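Surface-associated protein CshA (Streptococcus gordonii, PDB 5L2D) is a cell-wall-anchored streptococcal adhesin that binds host fibronectin by a catch-clamp mechanism, seen here as its non-repetitive domain 2. Local coordinates at residues 26-31 and 43-47. Sequence-based numbering, arbitrary orientation.
Sequences DTASMK and TVFKK
The carbonyl oxygen of V44 is gripped by K31 N at 2.8 Å, nearly in line with its C=O bond, while M30 CA-H makes a second, softer contact with it at 3.4 Å. V44 N returns a bond to K31 O, so K31 and V44 form an antiparallel hydrogen-bonded pair, and K46 N donates to S29 O at 3.0 Å. Between these bonds M30 and F45 make the non-hydrogen-bonded pair, with both side chains on the same face of the sheet. A bend at chi2 (-94°) puts M30 SD at the edge of the F45 ring, 3.8 Å from CD1, a Met-aromatic contact; a further bend at chi3 (-33°) places CE by T43 CG2. One residue earlier, S29 CB lies 3.9 Å from F45 CE1. Before the strand, D26 OD1 accepts from A28 N, an Asx turn, and S29 OG holds the carboxylate further by donating to OD2 from above its plane. K47 CE lies 4.0 Å from D26 OD2, but K47 NZ, at 4.9 Å, makes no salt bridge. Short strand 30-31 thus pairs antiparallel with 44-50, which lies between it and 53-61 in the domain's antiparallel sheet, F45 bonding L57 and K47 bonding V55 through their backbones.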
loop_
_atom_site.group_PDB
_atom_site.type_symbol
_atom_site.label_atom_id
_atom_site.label_comp_id
_atom_site.label_asym_id
_atom_site.label_seq_id
_atom_site.Cartn_x
_atom_site.Cartn_y
_atom_site.Cartn_z
ATOM N N ASP A 26 5.729 -18.149 4.472
ATOM C CA ASP A 26 5.412 -19.557 4.372
ATOM C C ASP A 26 5.186 -20.043 2.959
ATOM O O ASP A 26 4.068 -20.182 2.529
ATOM C CB ASP A 26 4.182 -19.851 5.211
ATOM C CG ASP A 26 3.728 -21.266 5.085
ATOM O OD1 ASP A 26 4.507 -22.091 4.584
ATOM O OD2 ASP A 26 2.590 -21.562 5.485
ATOM N N THR A 27 6.265 -20.322 2.254
ATOM C CA THR A 27 6.205 -20.787 0.885
ATOM C C THR A 27 5.332 -21.999 0.634
ATOM O O THR A 27 5.028 -22.313 -0.502
ATOM C CB THR A 27 7.590 -21.164 0.402
ATOM O OG1 THR A 27 8.425 -21.365 1.535
ATOM C CG2 THR A 27 8.155 -20.074 -0.410
ATOM N N ALA A 28 4.941 -22.695 1.684
ATOM C CA ALA A 28 4.106 -23.861 1.511
ATOM C C ALA A 28 2.715 -23.422 1.147
ATOM O O ALA A 28 1.933 -24.186 0.635
ATOM C CB ALA A 28 4.077 -24.671 2.778
ATOM N N SER A 29 2.407 -22.174 1.423
ATOM C CA SER A 29 1.099 -21.659 1.125
ATOM C C SER A 29 1.130 -20.840 -0.129
ATOM O O SER A 29 0.106 -20.478 -0.648
ATOM C CB SER A 29 0.609 -20.816 2.283
ATOM O OG SER A 29 0.949 -21.417 3.507
ATOM N N MET A 30 2.319 -20.552 -0.625
ATOM C CA MET A 30 2.448 -19.763 -1.833
ATOM C C MET A 30 2.642 -20.588 -3.073
ATOM O O MET A 30 3.177 -21.669 -3.040
ATOM C CB MET A 30 3.602 -18.794 -1.710
ATOM C CG MET A 30 3.677 -18.109 -0.378
ATOM S SD MET A 30 2.842 -16.539 -0.389
ATOM C CE MET A 30 3.120 -16.002 -2.043
ATOM N N LYS A 31 2.200 -20.044 -4.182
ATOM C CA LYS A 31 2.337 -20.702 -5.474
ATOM C C LYS A 31 2.537 -19.662 -6.540
ATOM O O LYS A 31 2.078 -18.545 -6.417
ATOM C CB LYS A 31 1.106 -21.517 -5.819
ATOM C CG LYS A 31 0.894 -22.742 -4.953
ATOM C CD LYS A 31 -0.105 -23.702 -5.591
ATOM C CE LYS A 31 0.575 -24.736 -6.480
ATOM N NZ LYS A 31 0.999 -25.906 -5.657
ATOM N N THR A 43 0.947 -14.789 -9.093
ATOM C CA THR A 43 1.357 -15.302 -7.795
ATOM C C THR A 43 0.211 -15.330 -6.762
ATOM O O THR A 43 -0.536 -14.370 -6.652
ATOM C CB THR A 43 2.472 -14.411 -7.250
ATOM O OG1 THR A 43 3.662 -14.553 -8.057
ATOM C CG2 THR A 43 2.774 -14.753 -5.819
ATOM N N VAL A 44 0.126 -16.426 -5.996
ATOM C CA VAL A 44 -1.050 -16.815 -5.206
ATOM C C VAL A 44 -0.663 -17.279 -3.828
ATOM O O VAL A 44 0.130 -18.208 -3.688
ATOM C CB VAL A 44 -1.780 -18.085 -5.786
ATOM C CG1 VAL A 44 -2.642 -18.768 -4.739
ATOM C CG2 VAL A 44 -2.671 -17.774 -6.979
ATOM N N PHE A 45 -1.318 -16.717 -2.822
ATOM C CA PHE A 45 -1.256 -17.216 -1.447
ATOM C C PHE A 45 -2.580 -17.891 -1.096
ATOM O O PHE A 45 -3.620 -17.275 -1.236
ATOM C CB PHE A 45 -1.019 -16.030 -0.482
ATOM C CG PHE A 45 -1.269 -16.351 0.974
ATOM C CD1 PHE A 45 -0.275 -16.911 1.756
ATOM C CD2 PHE A 45 -2.490 -16.066 1.569
ATOM C CE1 PHE A 45 -0.497 -17.198 3.096
ATOM C CE2 PHE A 45 -2.723 -16.338 2.918
ATOM C CZ PHE A 45 -1.723 -16.916 3.679
ATOM N N LYS A 46 -2.556 -19.121 -0.588
ATOM C CA LYS A 46 -3.807 -19.838 -0.284
ATOM C C LYS A 46 -3.647 -20.658 0.976
ATOM O O LYS A 46 -2.728 -21.488 1.064
ATOM C CB LYS A 46 -4.208 -20.683 -1.475
ATOM C CG LYS A 46 -5.600 -21.245 -1.377
ATOM C CD LYS A 46 -5.567 -22.781 -1.304
ATOM C CE LYS A 46 -6.866 -23.457 -1.778
ATOM N NZ LYS A 46 -7.207 -23.223 -3.215
ATOM N N LYS A 47 -4.500 -20.407 1.976
ATOM C CA LYS A 47 -4.323 -21.043 3.274
ATOM C C LYS A 47 -5.605 -21.166 4.050
ATOM O O LYS A 47 -6.427 -20.244 4.052
ATOM C CB LYS A 47 -3.323 -20.248 4.115
ATOM C CG LYS A 47 -2.918 -20.873 5.452
ATOM C CD LYS A 47 -2.114 -19.880 6.289
ATOM C CE LYS A 47 -0.965 -20.504 7.066
ATOM N NZ LYS A 47 -1.483 -21.238 8.250
#